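Local coordinates for protein squalene synthase HpnC (Alicyclobacillus acidocaldarius subsp. acidocaldarius, PDB 4HD1) that probably catalyses the joining of isoprenoid diphosphates in a squalene-forming or related step, at residues L128-Y131 with C132-A136; N169-Q172 with D173-R176; A205-G208 with V209-I213; R240-K243 with L244-L247; I252-A255 with I256-Q259. All coordinates share one frame; numbering follows the deposited sequence.

Contact 1: residues L128-Y131 with C132-A136; sequences LRDY and CRYSA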
loop_
_atom_site.group_PDB
_atom_site.type_symbol
_atom_site.label_atom_id
_atom_site.label_comp_id
_atom_site.label_asym_id
_atom_site.label_seq_id
_atom_site.Cartn_x
_atom_site.Cartn_y
_atom_site.Cartn_z
ATOM N N LEU A 128 -5.787 11.069 -8.210
ATOM C CA LEU A 128 -5.436 9.670 -7.991
ATOM C C LEU A 128 -4.034 9.542 -7.385
ATOM O O LEU A 128 -3.841 8.836 -6.389
ATOM C CB LEU A 128 -5.550 8.861 -9.283
ATOM C CG LEU A 128 -5.272 7.359 -9.152
ATOM C CD1 LEU A 128 -6.169 6.722 -8.102
ATOM C CD2 LEU A 128 -5.412 6.645 -10.491
ATOM N N ARG A 129 -3.068 10.241 -7.981
ATOM C CA ARG A 129 -1.711 10.315 -7.440
ATOM C C ARG A 129 -1.760 10.700 -5.960
ATOM O O ARG A 129 -1.113 10.067 -5.134
ATOM C CB ARG A 129 -0.878 11.328 -8.229
ATOM C CG ARG A 129 0.549 11.499 -7.742
ATOM C CD ARG A 129 1.542 10.814 -8.661
ATOM N NE ARG A 129 2.912 11.088 -8.232
ATOM C CZ ARG A 129 3.989 10.993 -9.007
ATOM N NH1 ARG A 129 3.880 10.631 -10.279
ATOM N NH2 ARG A 129 5.185 11.270 -8.507
ATOM N N ASP A 130 -2.555 11.716 -5.631
ATOM C CA ASP A 130 -2.655 12.206 -4.258
ATOM C C ASP A 130 -3.198 11.156 -3.279
ATOM O O ASP A 130 -2.726 11.060 -2.144
ATOM C CB ASP A 130 -3.489 13.482 -4.189
ATOM C CG ASP A 130 -3.060 14.383 -3.059
ATOM O OD1 ASP A 130 -3.836 14.537 -2.094
ATOM O OD2 ASP A 130 -1.929 14.918 -3.127
ATOM N N TYR A 131 -4.179 10.373 -3.725
ATOM C CA TYR A 131 -4.689 9.256 -2.932
ATOM C C TYR A 131 -3.572 8.253 -2.630
ATOM O O TYR A 131 -3.425 7.806 -1.488
ATOM C CB TYR A 131 -5.863 8.570 -3.640
ATOM C CG TYR A 131 -6.338 7.292 -2.970
ATOM C CD1 TYR A 131 -6.763 7.292 -1.639
ATOM C CD2 TYR A 131 -6.374 6.086 -3.675
ATOM C CE1 TYR A 131 -7.195 6.124 -1.025
ATOM C CE2 TYR A 131 -6.810 4.912 -3.073
ATOM C CZ TYR A 131 -7.216 4.935 -1.750
ATOM O OH TYR A 131 -7.652 3.775 -1.145
ATOM N N CYS A 132 -2.784 7.924 -3.655
ATOM C CA CYS A 132 -1.647 7.007 -3.522
ATOM C C CYS A 132 -0.636 7.432 -2.460
ATOM O O CYS A 132 -0.013 6.577 -1.829
ATOM C CB CYS A 132 -0.949 6.818 -4.866
ATOM S SG CYS A 132 -1.960 5.915 -6.053
ATOM N N ARG A 133 -0.489 8.743 -2.259
ATOM C CA ARG A 133 0.387 9.276 -1.209
ATOM C C ARG A 133 -0.048 8.864 0.205
ATOM O O ARG A 133 0.723 9.003 1.161
ATOM C CB ARG A 133 0.496 10.798 -1.310
ATOM C CG ARG A 133 1.347 11.279 -2.480
ATOM C CD ARG A 133 1.271 12.787 -2.675
ATOM N NE ARG A 133 1.777 13.517 -1.512
ATOM C CZ ARG A 133 1.015 14.095 -0.585
ATOM N NH1 ARG A 133 -0.310 14.047 -0.675
ATOM N NH2 ARG A 133 1.581 14.727 0.435
ATOM N N TYR A 134 -1.274 8.352 0.329
ATOM C CA TYR A 134 -1.818 7.939 1.625
ATOM C C TYR A 134 -2.008 6.437 1.702
ATOM O O TYR A 134 -1.791 5.839 2.752
ATOM C CB TYR A 134 -3.136 8.673 1.939
ATOM C CG TYR A 134 -2.942 10.165 2.084
ATOM C CD1 TYR A 134 -2.699 10.740 3.334
ATOM C CD2 TYR A 134 -2.958 11.001 0.965
ATOM C CE1 TYR A 134 -2.491 12.106 3.466
ATOM C CE2 TYR A 134 -2.752 12.364 1.086
ATOM C CZ TYR A 134 -2.523 12.911 2.334
ATOM O OH TYR A 134 -2.324 14.264 2.446
ATOM N N SER A 135 -2.406 5.830 0.589
ATOM C CA SER A 135 -2.722 4.408 0.566
ATOM C C SER A 135 -1.525 3.520 0.247
ATOM O O SER A 135 -1.472 2.385 0.704
ATOM C CB SER A 135 -3.845 4.129 -0.430
ATOM O OG SER A 135 -3.558 4.714 -1.686
ATOM N N ALA A 136 -0.572 4.023 -0.534
ATOM C CA ALA A 136 0.500 3.172 -1.058
ATOM C C ALA A 136 1.870 3.572 -0.551
ATOM O O ALA A 136 2.569 2.750 0.051
ATOM C CB ALA A 136 0.477 3.157 -2.581
#

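Contact 2: residues N169-Q172 with D173-R176; sequences NHMQ and DIDR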
loop_
_atom_site.group_PDB
_atom_site.type_symbol
_atom_site.label_atom_id
_atom_site.label_comp_id
_atom_site.label_asym_id
_atom_site.label_seq_id
_atom_site.Cartn_x
_atom_site.Cartn_y
_atom_site.Cartn_z
ATOM N N ASN A 169 -2.387 -2.199 -10.049
ATOM C CA ASN A 169 -3.463 -2.950 -9.402
ATOM C C ASN A 169 -4.856 -2.378 -9.642
ATOM O O ASN A 169 -5.792 -3.135 -9.892
ATOM C CB ASN A 169 -3.195 -3.112 -7.909
ATOM C CG ASN A 169 -2.187 -4.193 -7.628
ATOM O OD1 ASN A 169 -2.440 -5.367 -7.884
ATOM N ND2 ASN A 169 -1.028 -3.805 -7.123
ATOM N N HIS A 170 -4.988 -1.054 -9.575
ATOM C CA HIS A 170 -6.247 -0.396 -9.930
ATOM C C HIS A 170 -6.684 -0.768 -11.322
ATOM O O HIS A 170 -7.852 -1.099 -11.548
ATOM C CB HIS A 170 -6.129 1.122 -9.828
ATOM C CG HIS A 170 -6.231 1.659 -8.419
ATOM N ND1 HIS A 170 -7.047 1.121 -7.488
ATOM C CD2 HIS A 170 -5.603 2.748 -7.809
ATOM C CE1 HIS A 170 -6.932 1.814 -6.337
ATOM N NE2 HIS A 170 -6.049 2.811 -6.537
HETATM N N MSE A 171 -5.745 -0.737 -12.264
HETATM C CA MSE A 171 -6.066 -0.966 -13.672
HETATM C C MSE A 171 -6.513 -2.398 -13.965
HETATM O O MSE A 171 -7.451 -2.607 -14.729
HETATM C CB MSE A 171 -4.912 -0.541 -14.582
HETATM C CG MSE A 171 -4.577 0.951 -14.525
HETATM SE SE MSE A 171 -6.102 2.154 -14.805
HETATM C CE MSE A 171 -6.585 2.583 -12.958
ATOM N N GLN A 172 -5.864 -3.379 -13.347
ATOM C CA GLN A 172 -6.303 -4.763 -13.504
ATOM C C GLN A 172 -7.582 -5.075 -12.710
ATOM O O GLN A 172 -8.154 -6.152 -12.864
ATOM C CB GLN A 172 -5.185 -5.748 -13.147
ATOM C CG GLN A 172 -4.956 -5.931 -11.655
ATOM C CD GLN A 172 -4.244 -7.231 -11.313
ATOM O OE1 GLN A 172 -3.950 -8.052 -12.184
ATOM N NE2 GLN A 172 -3.970 -7.425 -10.030
ATOM N N ASP A 173 -8.027 -4.132 -11.878
ATOM C CA ASP A 173 -9.180 -4.354 -10.995
ATOM C C ASP A 173 -10.372 -3.425 -11.247
ATOM O O ASP A 173 -11.165 -3.189 -10.341
ATOM C CB ASP A 173 -8.761 -4.244 -9.520
ATOM C CG ASP A 173 -7.903 -5.414 -9.050
ATOM O OD1 ASP A 173 -7.857 -6.464 -9.730
ATOM O OD2 ASP A 173 -7.276 -5.280 -7.980
ATOM N N ILE A 174 -10.501 -2.909 -12.466
ATOM C CA ILE A 174 -11.622 -2.030 -12.818
ATOM C C ILE A 174 -12.969 -2.703 -12.517
ATOM O O ILE A 174 -13.861 -2.084 -11.931
ATOM C CB ILE A 174 -11.575 -1.584 -14.305
ATOM C CG1 ILE A 174 -10.211 -0.986 -14.685
ATOM C CG2 ILE A 174 -12.689 -0.596 -14.616
ATOM C CD1 ILE A 174 -9.834 0.285 -13.954
ATOM N N ASP A 175 -13.102 -3.972 -12.909
ATOM C CA ASP A 175 -14.326 -4.742 -12.677
ATOM C C ASP A 175 -14.649 -4.905 -11.198
ATOM O O ASP A 175 -15.752 -4.568 -10.761
ATOM C CB ASP A 175 -14.257 -6.114 -13.354
ATOM C CG ASP A 175 -15.302 -6.289 -14.451
ATOM O OD1 ASP A 175 -16.159 -5.398 -14.655
ATOM O OD2 ASP A 175 -15.273 -7.350 -15.108
ATOM N N ARG A 176 -13.684 -5.417 -10.436
ATOM C CA ARG A 176 -13.845 -5.607 -8.997
ATOM C C ARG A 176 -14.291 -4.311 -8.315
ATOM O O ARG A 176 -15.239 -4.320 -7.527
ATOM C CB ARG A 176 -12.547 -6.136 -8.370
ATOM C CG ARG A 176 -12.639 -6.426 -6.878
ATOM C CD ARG A 176 -11.336 -6.986 -6.329
ATOM N NE ARG A 176 -11.106 -8.369 -6.754
ATOM C CZ ARG A 176 -10.000 -9.066 -6.496
ATOM N NH1 ARG A 176 -9.001 -8.522 -5.811
ATOM N NH2 ARG A 176 -9.890 -10.316 -6.928
#

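Contact 3: residues A205-G208 with V209-I213; sequences ATDG and VRRCI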
loop_
_atom_site.group_PDB
_atom_site.type_symbol
_atom_site.label_atom_id
_atom_site.label_comp_id
_atom_site.label_asym_id
_atom_site.label_seq_id
_atom_site.Cartn_x
_atom_site.Cartn_y
_atom_site.Cartn_z
ATOM N N ALA A 205 -15.515 -1.470 -23.479
ATOM C CA ALA A 205 -14.122 -1.201 -23.798
ATOM C C ALA A 205 -14.015 -0.514 -25.153
ATOM O O ALA A 205 -13.527 -1.100 -26.123
ATOM C CB ALA A 205 -13.310 -2.483 -23.774
ATOM N N THR A 206 -14.478 0.733 -25.212
ATOM C CA THR A 206 -14.393 1.532 -26.433
ATOM C C THR A 206 -12.931 1.874 -26.704
ATOM O O THR A 206 -12.067 1.618 -25.865
ATOM C CB THR A 206 -15.230 2.829 -26.343
ATOM O OG1 THR A 206 -14.675 3.694 -25.347
ATOM C CG2 THR A 206 -16.686 2.520 -25.997
ATOM N N ASP A 207 -12.660 2.438 -27.878
ATOM C CA ASP A 207 -11.314 2.886 -28.231
ATOM C C ASP A 207 -10.788 3.949 -27.268
ATOM O O ASP A 207 -9.598 3.969 -26.957
ATOM C CB ASP A 207 -11.267 3.399 -29.675
ATOM C CG ASP A 207 -10.960 2.297 -30.680
ATOM O OD1 ASP A 207 -10.354 1.275 -30.293
ATOM O OD2 ASP A 207 -11.315 2.458 -31.866
ATOM N N GLY A 208 -11.681 4.819 -26.799
ATOM C CA GLY A 208 -11.338 5.835 -25.807
ATOM C C GLY A 208 -10.923 5.211 -24.488
ATOM O O GLY A 208 -9.904 5.594 -23.903
ATOM N N VAL A 209 -11.719 4.244 -24.031
ATOM C CA VAL A 209 -11.429 3.480 -22.818
ATOM C C VAL A 209 -10.053 2.817 -22.904
ATOM O O VAL A 209 -9.235 2.973 -22.001
ATOM C CB VAL A 209 -12.527 2.425 -22.534
ATOM C CG1 VAL A 209 -12.078 1.422 -21.477
ATOM C CG2 VAL A 209 -13.815 3.104 -22.096
ATOM N N ARG A 210 -9.806 2.104 -24.003
ATOM C CA ARG A 210 -8.550 1.380 -24.214
ATOM C C ARG A 210 -7.331 2.304 -24.255
ATOM O O ARG A 210 -6.274 1.962 -23.720
ATOM C CB ARG A 210 -8.628 0.525 -25.481
ATOM C CG ARG A 210 -9.524 -0.696 -25.341
ATOM C CD ARG A 210 -9.814 -1.332 -26.691
ATOM N NE ARG A 210 -10.732 -2.467 -26.576
ATOM C CZ ARG A 210 -10.358 -3.744 -26.504
ATOM N NH1 ARG A 210 -9.073 -4.077 -26.539
ATOM N NH2 ARG A 210 -11.276 -4.697 -26.400
ATOM N N ARG A 211 -7.492 3.472 -24.877
ATOM C CA ARG A 211 -6.434 4.483 -24.926
ATOM C C ARG A 211 -6.177 5.124 -23.566
ATOM O O ARG A 211 -5.042 5.480 -23.251
ATOM C CB ARG A 211 -6.754 5.563 -25.959
ATOM C CG ARG A 211 -6.448 5.156 -27.388
ATOM C CD ARG A 211 -6.667 6.302 -28.361
ATOM N NE ARG A 211 -6.318 5.913 -29.726
ATOM C CZ ARG A 211 -7.159 5.352 -30.594
ATOM N NH1 ARG A 211 -8.422 5.109 -30.257
ATOM N NH2 ARG A 211 -6.734 5.033 -31.809
ATOM N N CYS A 212 -7.229 5.269 -22.766
ATOM C CA CYS A 212 -7.093 5.804 -21.414
ATOM C C CYS A 212 -6.350 4.845 -20.481
ATOM O O CYS A 212 -5.469 5.266 -19.726
ATOM C CB CYS A 212 -8.456 6.147 -20.825
ATOM S SG CYS A 212 -8.348 6.710 -19.115
ATOM N N ILE A 213 -6.722 3.566 -20.532
ATOM C CA ILE A 213 -6.027 2.511 -19.796
ATOM C C ILE A 213 -4.546 2.503 -20.196
ATOM O O ILE A 213 -3.669 2.459 -19.330
ATOM C CB ILE A 213 -6.656 1.115 -20.048
ATOM C CG1 ILE A 213 -8.175 1.115 -19.793
ATOM C CG2 ILE A 213 -5.955 0.042 -19.223
ATOM C CD1 ILE A 213 -8.617 1.218 -18.344
#

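Contact 4: residues R240-K243 with L244-L247; sequences RQLK and LYRL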
loop_
_atom_site.group_PDB
_atom_site.type_symbol
_atom_site.label_atom_id
_atom_site.label_comp_id
_atom_site.label_asym_id
_atom_site.label_seq_id
_atom_site.Cartn_x
_atom_site.Cartn_y
_atom_site.Cartn_z
ATOM N N ARG A 240 16.559 -6.987 -3.566
ATOM C CA ARG A 240 15.862 -8.101 -4.216
ATOM C C ARG A 240 14.357 -8.087 -3.943
ATOM O O ARG A 240 13.559 -8.433 -4.820
ATOM C CB ARG A 240 16.468 -9.440 -3.804
ATOM C CG ARG A 240 17.916 -9.629 -4.220
ATOM C CD ARG A 240 18.384 -11.064 -4.018
ATOM N NE ARG A 240 19.728 -11.098 -3.439
ATOM C CZ ARG A 240 20.003 -11.447 -2.184
ATOM N NH1 ARG A 240 19.033 -11.829 -1.358
ATOM N NH2 ARG A 240 21.254 -11.426 -1.754
ATOM N N GLN A 241 13.973 -7.677 -2.734
ATOM C CA GLN A 241 12.558 -7.535 -2.380
ATOM C C GLN A 241 11.899 -6.489 -3.277
ATOM O O GLN A 241 10.834 -6.734 -3.850
ATOM C CB GLN A 241 12.392 -7.149 -0.905
ATOM C CG GLN A 241 11.005 -7.407 -0.337
ATOM C CD GLN A 241 10.687 -8.892 -0.263
ATOM O OE1 GLN A 241 11.196 -9.613 0.601
ATOM N NE2 GLN A 241 9.853 -9.361 -1.184
ATOM N N LEU A 242 12.551 -5.333 -3.407
ATOM C CA LEU A 242 12.059 -4.257 -4.271
ATOM C C LEU A 242 11.989 -4.693 -5.721
ATOM O O LEU A 242 10.994 -4.433 -6.393
ATOM C CB LEU A 242 12.925 -3.001 -4.154
ATOM C CG LEU A 242 12.838 -2.263 -2.820
ATOM C CD1 LEU A 242 13.948 -1.228 -2.761
ATOM C CD2 LEU A 242 11.470 -1.620 -2.600
ATOM N N LYS A 243 13.035 -5.366 -6.193
ATOM C CA LYS A 243 13.066 -5.840 -7.573
ATOM C C LYS A 243 11.832 -6.700 -7.823
ATOM O O LYS A 243 11.124 -6.562 -8.822
ATOM C CB LYS A 243 14.348 -6.626 -7.849
ATOM C CG LYS A 243 14.424 -7.233 -9.245
ATOM C CD LYS A 243 15.852 -7.654 -9.584
ATOM C CE LYS A 243 15.897 -8.638 -10.743
ATOM N NZ LYS A 243 17.251 -9.250 -10.904
ATOM N N LEU A 244 11.556 -7.570 -6.883
ATOM C CA LEU A 244 10.467 -8.495 -7.028
ATOM C C LEU A 244 9.086 -7.820 -6.981
ATOM O O LEU A 244 8.199 -8.189 -7.753
ATOM C CB LEU A 244 10.603 -9.572 -5.976
ATOM C CG LEU A 244 9.411 -10.508 -5.859
ATOM C CD1 LEU A 244 9.263 -11.352 -7.123
ATOM C CD2 LEU A 244 9.601 -11.407 -4.644
ATOM N N TYR A 245 8.892 -6.833 -6.109
ATOM C CA TYR A 245 7.673 -6.018 -6.197
ATOM C C TYR A 245 7.571 -5.396 -7.592
ATOM O O TYR A 245 6.501 -5.428 -8.210
ATOM C CB TYR A 245 7.645 -4.912 -5.138
ATOM C CG TYR A 245 7.676 -5.374 -3.689
ATOM C CD1 TYR A 245 7.167 -6.623 -3.308
ATOM C CD2 TYR A 245 8.185 -4.535 -2.690
ATOM C CE1 TYR A 245 7.189 -7.027 -1.977
ATOM C CE2 TYR A 245 8.211 -4.928 -1.360
ATOM C CZ TYR A 245 7.709 -6.171 -1.008
ATOM O OH TYR A 245 7.737 -6.558 0.313
ATOM N N ARG A 246 8.686 -4.847 -8.086
ATOM C CA ARG A 246 8.732 -4.227 -9.410
ATOM C C ARG A 246 8.352 -5.223 -10.501
ATOM O O ARG A 246 7.531 -4.915 -11.365
ATOM C CB ARG A 246 10.102 -3.596 -9.702
ATOM C CG ARG A 246 10.308 -3.250 -11.175
ATOM C CD ARG A 246 11.561 -2.428 -11.470
ATOM N NE ARG A 246 12.825 -3.084 -11.117
ATOM C CZ ARG A 246 13.461 -3.995 -11.855
ATOM N NH1 ARG A 246 12.960 -4.416 -13.011
ATOM N NH2 ARG A 246 14.609 -4.500 -11.424
ATOM N N LEU A 247 8.936 -6.420 -10.448
ATOM C CA LEU A 247 8.673 -7.442 -11.460
ATOM C C LEU A 247 7.194 -7.797 -11.490
ATOM O O LEU A 247 6.596 -7.869 -12.563
ATOM C CB LEU A 247 9.535 -8.691 -11.234
ATOM C CG LEU A 247 11.037 -8.508 -11.478
ATOM C CD1 LEU A 247 11.821 -9.738 -11.022
ATOM C CD2 LEU A 247 11.360 -8.144 -12.934
#

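Contact 5: residues I252-A255 with I256-Q259; sequences ILAA and IRRQ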
loop_
_atom_site.group_PDB
_atom_site.type_symbol
_atom_site.label_atom_id
_atom_site.label_comp_id
_atom_site.label_asym_id
_atom_site.label_seq_id
_atom_site.Cartn_x
_atom_site.Cartn_y
_atom_site.Cartn_z
ATOM N N ILE A 252 1.952 -7.186 -14.262
ATOM C CA ILE A 252 0.537 -6.793 -14.290
ATOM C C ILE A 252 0.278 -5.892 -15.498
ATOM O O ILE A 252 -0.699 -6.088 -16.227
ATOM C CB ILE A 252 0.080 -6.126 -12.970
ATOM C CG1 ILE A 252 0.004 -7.173 -11.849
ATOM C CG2 ILE A 252 -1.276 -5.437 -13.143
ATOM C CD1 ILE A 252 -0.184 -6.607 -10.451
ATOM N N LEU A 253 1.170 -4.928 -15.717
ATOM C CA LEU A 253 1.086 -4.036 -16.875
ATOM C C LEU A 253 1.165 -4.816 -18.184
ATOM O O LEU A 253 0.409 -4.549 -19.119
ATOM C CB LEU A 253 2.193 -2.977 -16.833
ATOM C CG LEU A 253 2.235 -2.010 -15.645
ATOM C CD1 LEU A 253 3.382 -1.024 -15.816
ATOM C CD2 LEU A 253 0.911 -1.281 -15.441
ATOM N N ALA A 254 2.075 -5.787 -18.228
ATOM C CA ALA A 254 2.297 -6.604 -19.418
ATOM C C ALA A 254 1.068 -7.429 -19.792
ATOM O O ALA A 254 0.766 -7.585 -20.969
ATOM C CB ALA A 254 3.519 -7.497 -19.229
ATOM N N ALA A 255 0.355 -7.940 -18.792
ATOM C CA ALA A 255 -0.887 -8.682 -19.031
ATOM C C ALA A 255 -2.012 -7.777 -19.541
ATOM O O ALA A 255 -2.843 -8.211 -20.343
ATOM C CB ALA A 255 -1.324 -9.422 -17.775
ATOM N N ILE A 256 -2.034 -6.529 -19.070
ATOM C CA ILE A 256 -3.009 -5.532 -19.526
ATOM C C ILE A 256 -2.764 -5.194 -20.997
ATOM O O ILE A 256 -3.702 -5.152 -21.799
ATOM C CB ILE A 256 -2.985 -4.259 -18.641
ATOM C CG1 ILE A 256 -3.562 -4.567 -17.252
ATOM C CG2 ILE A 256 -3.766 -3.117 -19.289
ATOM C CD1 ILE A 256 -3.212 -3.550 -16.187
ATOM N N ARG A 257 -1.497 -4.977 -21.341
ATOM C CA ARG A 257 -1.081 -4.752 -22.726
ATOM C C ARG A 257 -1.457 -5.936 -23.620
ATOM O O ARG A 257 -1.956 -5.750 -24.729
ATOM C CB ARG A 257 0.428 -4.494 -22.805
ATOM C CG ARG A 257 0.879 -3.240 -22.082
ATOM C CD ARG A 257 2.221 -2.760 -22.598
ATOM N NE ARG A 257 2.814 -1.786 -21.687
ATOM C CZ ARG A 257 3.641 -2.097 -20.692
ATOM N NH1 ARG A 257 3.980 -3.363 -20.480
ATOM N NH2 ARG A 257 4.131 -1.144 -19.910
ATOM N N ARG A 258 -1.226 -7.144 -23.110
ATOM C CA ARG A 258 -1.539 -8.389 -23.809
ATOM C C ARG A 258 -3.047 -8.685 -23.797
ATOM O O ARG A 258 -3.482 -9.754 -24.229
ATOM C CB ARG A 258 -0.761 -9.538 -23.155
ATOM C CG ARG A 258 -0.788 -10.868 -23.898
ATOM C CD ARG A 258 -0.725 -12.033 -22.917
ATOM N NE ARG A 258 0.420 -11.928 -22.010
ATOM C CZ ARG A 258 0.345 -11.961 -20.680
ATOM N NH1 ARG A 258 -0.828 -12.096 -20.063
ATOM N NH2 ARG A 258 1.455 -11.856 -19.962
ATOM N N GLN A 259 -3.838 -7.741 -23.294
ATOM C CA GLN A 259 -5.296 -7.845 -23.332
ATOM C C GLN A 259 -5.903 -6.659 -24.071
ATOM O O GLN A 259 -7.104 -6.403 -23.969
ATOM C CB GLN A 259 -5.876 -7.956 -21.920
ATOM C CG GLN A 259 -5.869 -9.371 -21.362
ATOM C CD GLN A 259 -6.153 -9.416 -19.871
ATOM O OE1 GLN A 259 -7.153 -9.986 -19.437
ATOM N NE2 GLN A 259 -5.273 -8.811 -19.081
#

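Contact 1: residues L128-Y131 with C132-A136
Tyr131 and Ser135 sit one turn apart in the last turns of helix 125-135, part of the all-helical isoprenoid synthase fold. The backbone bonds come first. Cys132 N donates to Leu128 O at 3.1 Å in an ordinary i to i+4 step, but Tyr131 O is gripped twice. Ser135 N reaches it at 3.0 Å in the carbonyl plane, and Tyr134 N reaches it at 2.9 Å from 48° above that plane. In the last turn this one carbonyl thus takes both an i to i+4 and an i to i+3 donor.

Charge pairing joins Asp130 to Arg133. Asp130 OD2 forms a salt bridge of 3.1 Å with Arg133 NH1, the carboxylate and guanidinium planes 24° apart. The bend of the arginine chain at chi3 (62°) turns its end back toward the acid. The other carboxylate oxygen, OD1, pairs with Arg115 of helix 104-118, which also makes a cation-pi contact with Tyr134.

Contacts to the two rings differ in kind. Ser135 lies over one face of Tyr131, its CB 4.0 Å from the ring centroid in a CH-pi contact and its OG 3.5 Å above the middle of the ring; that hydroxyl is also hydrogen-bonded to Gln166 of helix 152-172. Tyr134 instead offers its edge, CD2 lying 3.1 Å from Asp130 O, with the oxygen in the plane of the ring.

Contact 2: residues N169-Q172 with D173-R176
Asp173 N donates to His170 O at 3.1 Å, an i to i+3 bond at the junction of helices 152-172 and 174-179. The donor stands 66° above the carbonyl plane of His170, well off the lone pairs. Ile174 N comes within 3.3 Å of the same His170 O, but at an angle too poor for a bond. Asp173 itself leaves helical geometry and takes the N-cap position of the next helix, although its carboxylate makes no capping bond.

That carboxylate lies beside acceptors, with CG next to its own backbone N (chi1 -71°). OD2 is 3.2 Å from Asn169 O and OD1 is 3.2 Å from Gln172 O; with acceptors on both sides of each pair, these are close approaches and not hydrogen bonds. The Gln172 amide runs alongside, its plane 23° from the carboxylate, and its NE2 bonds weakly to Asn169 OD1. In sequence the segment beginning at Asp173 resembles the second aspartate-rich motif of squalene and phytoene synthases, which in relatives holds magnesium and substrate diphosphate, so Asp173 probably serves there too. An alanine here would remove the carboxylate beside Gln172 and would probably leave that amide freer to turn.

On the buried side, Ile174 tucks CG1 3.2 Å from Met171 O and brings CD1 4.1 Å from CE of Met171, a selenomethionine, the two side chains crossing at a slant. His170 stacks on Tyr184.

Contact 3: residues A205-G208 with V209-I213
Arg210 folds back over the first turn of helix 207-227 to reach Ala205, just before the helix. Its CB lies 3.6 Å from Thr206 O, the oxygen that takes the backbone bond from Arg210 N. With CG placed beside the backbone N (chi1 -72°) and the chain extended from there, CG passes 3.5 Å from Thr206 O and CD comes 3.8 Å from Ala205 O. NE then donates to that oxygen at 3.1 Å, nearly straight at 157°, with the acceptor at the guanidinium edge and in its plane. NH2 rests 4.0 Å from Ala205 CB, and NH1 bonds weakly to Gly260 O in the loop that follows helix 236-257. An alanine in place of Arg210 would probably deprive Ala205 O of its side-chain donor and let the residues before the helix move more freely.

Thr206 is the N-cap: its OG1 accepts from Val209 N at 3.3 Å with an angle of 169°. Threonine hydroxyl and arginine NE thus share the helix start, one satisfying a first-turn backbone NH, the other a carbonyl of the incoming loop. Asp207 OD2, 4.2 Å from Arg211 NH1 and so beyond a salt bridge, may ease that charge only through space.

Contact 4: residues R240-K243 with L244-L247
Lys243 O accepts from Leu247 N at 2.7 Å, the shortest of four successive i to i+4 bonds here; Leu242 O takes Arg246 N at 2.9 Å and Gln241 O takes Tyr245 N at 3.0 Å. The polar ends of the side chains find their partners beyond the helix. Gln241 spends both ends of its amide on one neighbouring segment, OE1 on Phe35 N and NE2 on Val31 O, and Tyr245 OH bonds to Val32 O between them. Arg246 forms a salt bridge through NE with Glu231.

Next come the contacts these groups make with each other. Gln241 bends at chi2 (67°), which brings its amide near the outer part of the Tyr245 ring: CG lies 3.4 Å from the phenol OH, NE2 lies 3.6 Å from CE1, and the two planes are 31° apart. Over one face of the same ring stands Gln241 O, 3.4 Å above the plane and displaced toward the rim. The ring is therefore lined by one residue's backbone and side chain together.

Lys243 meets Arg246 through its aliphatic part, CG lying 3.5 Å from NH2, while the like charges NZ and NH2 stay 5.5 Å apart. Leu247 CD1 also touches Lys243 CG.

This is regular alpha-helix packing one turn apart, within the long helix 236-257 of an all-helical isoprenoid synthase fold, with the Gln241-Tyr245 pair bonded to the backbone of Val31, Val32 and Phe35.

Contact 5: residues I252-A255 with I256-Q259
Ile252 and Ile256 form the close-packed side of this helix end. Ile256 N donates to Ile252 O at 3.2 Å, its CG1 lies 3.4 Å from the same oxygen, and its CD1 reaches Ile252 CG2 at 4.1 Å. Beyond the pair, Met171, Ile213 and Val217 close over Ile256.

Arg257 runs along the boundary. Its extended chain lays one face of the guanidinium over Leu253 O, and NH2, 4.1 Å from Leu253 CB, goes on to a hydrogen bond with Gln221 OE1.

This C-terminal end of helix 236-257 packs against helices 152-172 and 207-227 of the all-helical fold, and here the regular i to i+4 bonding stops. Arg258 N still bonds to Ala254 O, but Gln259 N turns to Ile256 O, an i to i+3 bond, while the side-chain amide takes Ala255 O, NE2 donating at 2.8 Å and 158°. The oxygen lies near the amide plane, whereas the donor comes from 65° above the carbonyl plane.

On this solvent side the packing is thinner. Arg258, its chain bent at chi3 (-54°), curls back so that one guanidinium face covers Ala255 CA and NH1 comes 3.6 Å from Ala255 CB.

Side-chain chemistry varies with position along a helix, as the five contacts show. All are partly buried, with contact 1 centred nearest the middle of the chain and contact 3 outermost, where Asp207 and Arg211 are exposed. Contact 2 touches contact 1 through His170 and contact 5 through Met171 and Gln172, and contact 5 in turn reaches contact 3 through Ile256 and Ile213. Contacts 4 and 5 share helix 236-257, but only contact 4 is mid-helix, with unbroken backbone bonding. Helix ends dominate the rest: a threonine cap in contact 3, a glutamine amide in contact 5, a doubly used carbonyl in contact 1, and a carboxylate among acceptors in contact 2.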